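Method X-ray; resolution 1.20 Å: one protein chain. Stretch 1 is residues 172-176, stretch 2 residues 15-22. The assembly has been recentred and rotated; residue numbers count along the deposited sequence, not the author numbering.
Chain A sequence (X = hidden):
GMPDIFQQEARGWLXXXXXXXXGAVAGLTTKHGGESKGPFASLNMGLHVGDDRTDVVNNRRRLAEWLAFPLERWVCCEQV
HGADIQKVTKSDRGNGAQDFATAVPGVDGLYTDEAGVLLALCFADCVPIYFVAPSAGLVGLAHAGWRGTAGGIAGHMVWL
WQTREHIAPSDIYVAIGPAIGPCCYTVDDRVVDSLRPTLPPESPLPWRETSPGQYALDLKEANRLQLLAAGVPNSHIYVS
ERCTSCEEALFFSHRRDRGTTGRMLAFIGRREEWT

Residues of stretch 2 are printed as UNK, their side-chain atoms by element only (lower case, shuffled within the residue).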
ATOM      1  N   ILE A 172      -5.805  15.691   6.108  1.00 18.51           N
ATOM      2  CA  ILE A 172      -5.215  14.451   5.627  1.00 16.91           C
ATOM      3  C   ILE A 172      -4.704  14.633   4.210  1.00 16.77           C
ATOM      4  O   ILE A 172      -5.322  15.334   3.396  1.00 16.54           O
ATOM      5  CB  ILE A 172      -6.251  13.309   5.692  1.00 17.23           C
ATOM      6  CG1 ILE A 172      -6.717  13.153   7.142  1.00 17.19           C
ATOM      7  CG2 ILE A 172      -5.684  12.022   5.117  1.00 17.25           C
ATOM      8  CD1 ILE A 172      -7.803  12.096   7.316  1.00 19.94           C
ATOM      9  N   TYR A 173      -3.577  14.003   3.925  1.00 14.48           N
ATOM     10  CA  TYR A 173      -2.983  13.934   2.600  1.00 15.16           C
ATOM     11  C   TYR A 173      -2.734  12.472   2.284  1.00 14.35           C
ATOM     12  O   TYR A 173      -2.443  11.662   3.172  1.00 13.68           O
ATOM     13  CB  TYR A 173      -1.673  14.716   2.531  1.00 16.57           C
ATOM     14  CG  TYR A 173      -1.816  16.174   2.872  1.00 17.19           C
ATOM     15  CD1 TYR A 173      -1.864  17.145   1.879  1.00 19.23           C
ATOM     16  CD2 TYR A 173      -1.869  16.591   4.189  1.00 19.11           C
ATOM     17  CE1 TYR A 173      -1.990  18.482   2.195  1.00 22.15           C
ATOM     18  CE2 TYR A 173      -1.993  17.929   4.509  1.00 21.62           C
ATOM     19  CZ  TYR A 173      -2.051  18.866   3.517  1.00 19.96           C
ATOM     20  OH  TYR A 173      -2.154  20.193   3.866  1.00 23.57           O
ATOM     21  N   VAL A 174      -2.891  12.121   1.014  1.00 14.29           N
ATOM     22  CA  VAL A 174      -2.849  10.729   0.585  1.00 12.57           C
ATOM     23  C   VAL A 174      -1.956  10.596  -0.635  1.00 14.66           C
ATOM     24  O   VAL A 174      -2.009  11.437  -1.538  1.00 13.86           O
ATOM     25  CB  VAL A 174      -4.262  10.194   0.253  1.00 12.67           C
ATOM     26  CG1 VAL A 174      -4.141   8.837  -0.393  1.00 16.61           C
ATOM     27  CG2 VAL A 174      -5.132  10.169   1.513  1.00 17.16           C
ATOM     28  N   ALA A 175      -1.156   9.536  -0.681  1.00 12.71           N
ATOM     29  CA  ALA A 175      -0.485   9.144  -1.910  1.00 12.50           C
ATOM     30  C   ALA A 175      -0.980   7.750  -2.259  1.00 12.04           C
ATOM     31  O   ALA A 175      -0.976   6.853  -1.411  1.00 11.62           O
ATOM     32  CB  ALA A 175       1.026   9.142  -1.755  1.00 12.55           C
ATOM     33  N   ILE A 176      -1.442   7.576  -3.494  1.00 12.58           N
ATOM     34  CA  ILE A 176      -1.837   6.274  -4.019  1.00 12.31           C
ATOM     35  C   ILE A 176      -0.664   5.804  -4.860  1.00 12.99           C
ATOM     36  O   ILE A 176      -0.267   6.497  -5.808  1.00 13.66           O
ATOM     37  CB  ILE A 176      -3.135   6.388  -4.820  1.00 14.06           C
ATOM     38  CG1 ILE A 176      -4.294   6.683  -3.869  1.00 15.68           C
ATOM     39  CG2 ILE A 176      -3.401   5.132  -5.627  1.00 17.10           C
ATOM     40  CD1 ILE A 176      -5.544   7.135  -4.557  1.00 16.45           C
ATOM     41  N   UNK A  15      11.032   6.597  -3.512  1.00 15.53           N
ATOM     42  CA  UNK A  15      10.603   7.453  -2.422  1.00 16.47           C
ATOM     43  C   UNK A  15       9.312   8.158  -2.804  1.00 18.54           C
ATOM     44  O   UNK A  15       9.130   8.571  -3.955  1.00 18.54           O
ATOM     45  c   UNK A  15      11.698   8.482  -2.140  1.00 18.34           C
ATOM     46  n   UNK A  15      15.450  10.852  -0.927  1.00 89.97           N
ATOM     47  n   UNK A  15      15.684   9.702   1.041  1.00 59.49           N
ATOM     48  c   UNK A  15      11.401   9.488  -1.038  1.00 25.39           C
ATOM     49  c   UNK A  15      12.613  10.436  -0.863  1.00 31.50           C
ATOM     50  c   UNK A  15      14.904  10.178   0.080  1.00 85.93           C
ATOM     51  n   UNK A  15      13.585   9.961   0.128  1.00 89.27           N
ATOM     52  N   UNK A  16       8.422   8.324  -1.836  1.00 17.33           N
ATOM     53  CA  UNK A  16       7.208   9.098  -2.083  1.00 18.67           C
ATOM     54  C   UNK A  16       7.577  10.570  -1.984  1.00 20.57           C
ATOM     55  O   UNK A  16       7.891  11.061  -0.893  1.00 22.98           O
ATOM     56  s   UNK A  16       4.654   9.803  -1.326  1.00 22.99           S
ATOM     57  c   UNK A  16       6.117   8.753  -1.079  1.00 19.63           C
ATOM     58  N   UNK A  17       7.565  11.271  -3.116  1.00 19.74           N
ATOM     59  CA  UNK A  17       8.021  12.642  -3.193  1.00 24.14           C
ATOM     60  C   UNK A  17       6.938  13.693  -3.077  1.00 22.58           C
ATOM     61  O   UNK A  17       7.242  14.885  -3.256  1.00 27.46           O
ATOM     62  N   UNK A  18       5.704  13.313  -2.800  1.00 22.07           N
ATOM     63  CA  UNK A  18       4.662  14.304  -2.592  1.00 21.38           C
ATOM     64  C   UNK A  18       5.037  15.186  -1.401  1.00 24.30           C
ATOM     65  O   UNK A  18       5.428  14.660  -0.348  1.00 23.67           O
ATOM     66  c   UNK A  18       3.332  13.595  -2.350  1.00 24.06           C
ATOM     67  N   UNK A  19       4.921  16.510  -1.517  1.00 24.85           N
ATOM     68  CA  UNK A  19       5.440  17.416  -0.469  1.00 24.15           C
ATOM     69  C   UNK A  19       4.920  17.098   0.924  1.00 23.30           C
ATOM     70  O   UNK A  19       5.695  17.162   1.892  1.00 24.06           O
ATOM     71  c   UNK A  19       4.466  17.267  -2.704  1.00 26.84           C
ATOM     72  c   UNK A  19       4.969  18.803  -0.935  1.00 28.29           C
ATOM     73  c   UNK A  19       4.893  18.680  -2.404  1.00 33.80           C
ATOM     74  N   UNK A  20       3.641  16.740   1.088  1.00 22.29           N
ATOM     75  CA  UNK A  20       3.146  16.471   2.450  1.00 22.00           C
ATOM     76  C   UNK A  20       3.823  15.285   3.136  1.00 21.52           C
ATOM     77  O   UNK A  20       3.696  15.146   4.355  1.00 21.49           O
ATOM     78  c   UNK A  20       2.557  16.652   0.088  1.00 26.58           C
ATOM     79  c   UNK A  20       1.316  16.805   0.921  1.00 36.39           C
ATOM     80  c   UNK A  20       1.641  16.223   2.255  1.00 25.04           C
ATOM     81  N   UNK A  21       4.531  14.430   2.402  1.00 18.74           N
ATOM     82  CA  UNK A  21       5.196  13.269   2.970  1.00 17.92           C
ATOM     83  C   UNK A  21       6.668  13.544   3.260  1.00 20.02           C
ATOM     84  O   UNK A  21       7.406  12.628   3.652  1.00 19.77           O
ATOM     85  c   UNK A  21       0.975  10.619   1.963  1.00 14.77           C
ATOM     86  c   UNK A  21       4.998  12.056   2.044  1.00 17.55           C
ATOM     87  c   UNK A  21       1.335  11.661   1.150  1.00 15.97           C
ATOM     88  c   UNK A  21       2.638  12.114   1.165  1.00 16.04           C
ATOM     89  c   UNK A  21       3.576  11.555   2.004  1.00 15.65           C
ATOM     90  c   UNK A  21       3.193  10.513   2.821  1.00 14.36           C
ATOM     91  c   UNK A  21       1.900  10.052   2.803  1.00 13.88           C
ATOM     92  N   UNK A  22       7.097  14.796   3.109  1.00 21.19           N
ATOM     93  CA  UNK A  22       8.508  15.121   3.282  1.00 26.73           C
ATOM     94  C   UNK A  22       8.992  14.868   4.707  1.00 24.58           C
ATOM     95  O   UNK A  22      10.192  14.638   4.915  1.00 26.87           O
ATOM     96  c   UNK A  22       8.750  16.582   2.896  1.00 27.91           C
TER

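Position 15 carries seven side-chain atoms: three carbons, a nitrogen, then a carbon bearing two more nitrogens. That unbranched chain ending in a guanidinium is Arg15. Its side chain is out of reach of stretch 1 and takes no part in the contact.

Position 16 has one carbon and then one sulfur, and the sulfur rests on the methyl of Ala175. This is Cys16. Its CB points toward the other strand, and with chi1 in t the sulfur SG reaches CB of Ala175 at 3.7 Å, an apolar touch between two small, buried side chains.

At position 17 there is nothing beyond the backbone, so it is Gly17. No atom of stretch 1 would lie within 5.5 Å of an ideal CB here.

Position 18 holds a single carbon and is Ala18. CB points toward stretch 1 but stays 5.0 Å from CB of Ala175, too far to count as a contact.

Position 19 has three carbons closing a ring onto its own N: Pro19. The ring is exposed and out of reach, and its phi of -54° suits the tight turn that starts here.

Position 20 repeats the pattern, three carbons in a ring onto N, but this ring is pressed against an aromatic. It is Pro20, whose CG lies 3.3 Å from CD1 of Tyr173. Its CB sits 3.9 Å from the centroid of the Tyr173 ring, 29° off the normal, so a CH-pi contact forms over that face.

Position 21 shows one carbon followed by a six-carbon ring with no oxygen, lying against the backbone around Val174 and Ala175 and against the Ala175 methyl. It is Phe21. Its CA-to-CB bond runs sideways, yet the ring's end comes in to stretch 1: CZ is 3.6 Å from N of Ala175, and CE1 is 3.9 Å from CB of Ala175. The ring's edge also meets the backbone at Val174, with CE1 3.9 Å from C of Val174.

Position 22 has one carbon, out of reach of stretch 1 and exposed: Ala22.

The contact works by packing, with no hydrogen bond between the stretches. Alternation along the strand turns Tyr173 and Ala175 toward stretch 2 and Val174 away. The tyrosine offers a flat face to a proline, while the small alanine is met by both the sulfur and the phenyl ring. The rule to read is a short 3-10 turn, held by its own hydrogen bonds from Phe21 N to Ala18 O (2.9 Å) and from Ala22 N to Pro19 O (3.0 Å), that places a proline and a phenylalanine against an alternating strand.

Stretch 2 (15-22) RCGAPPFA
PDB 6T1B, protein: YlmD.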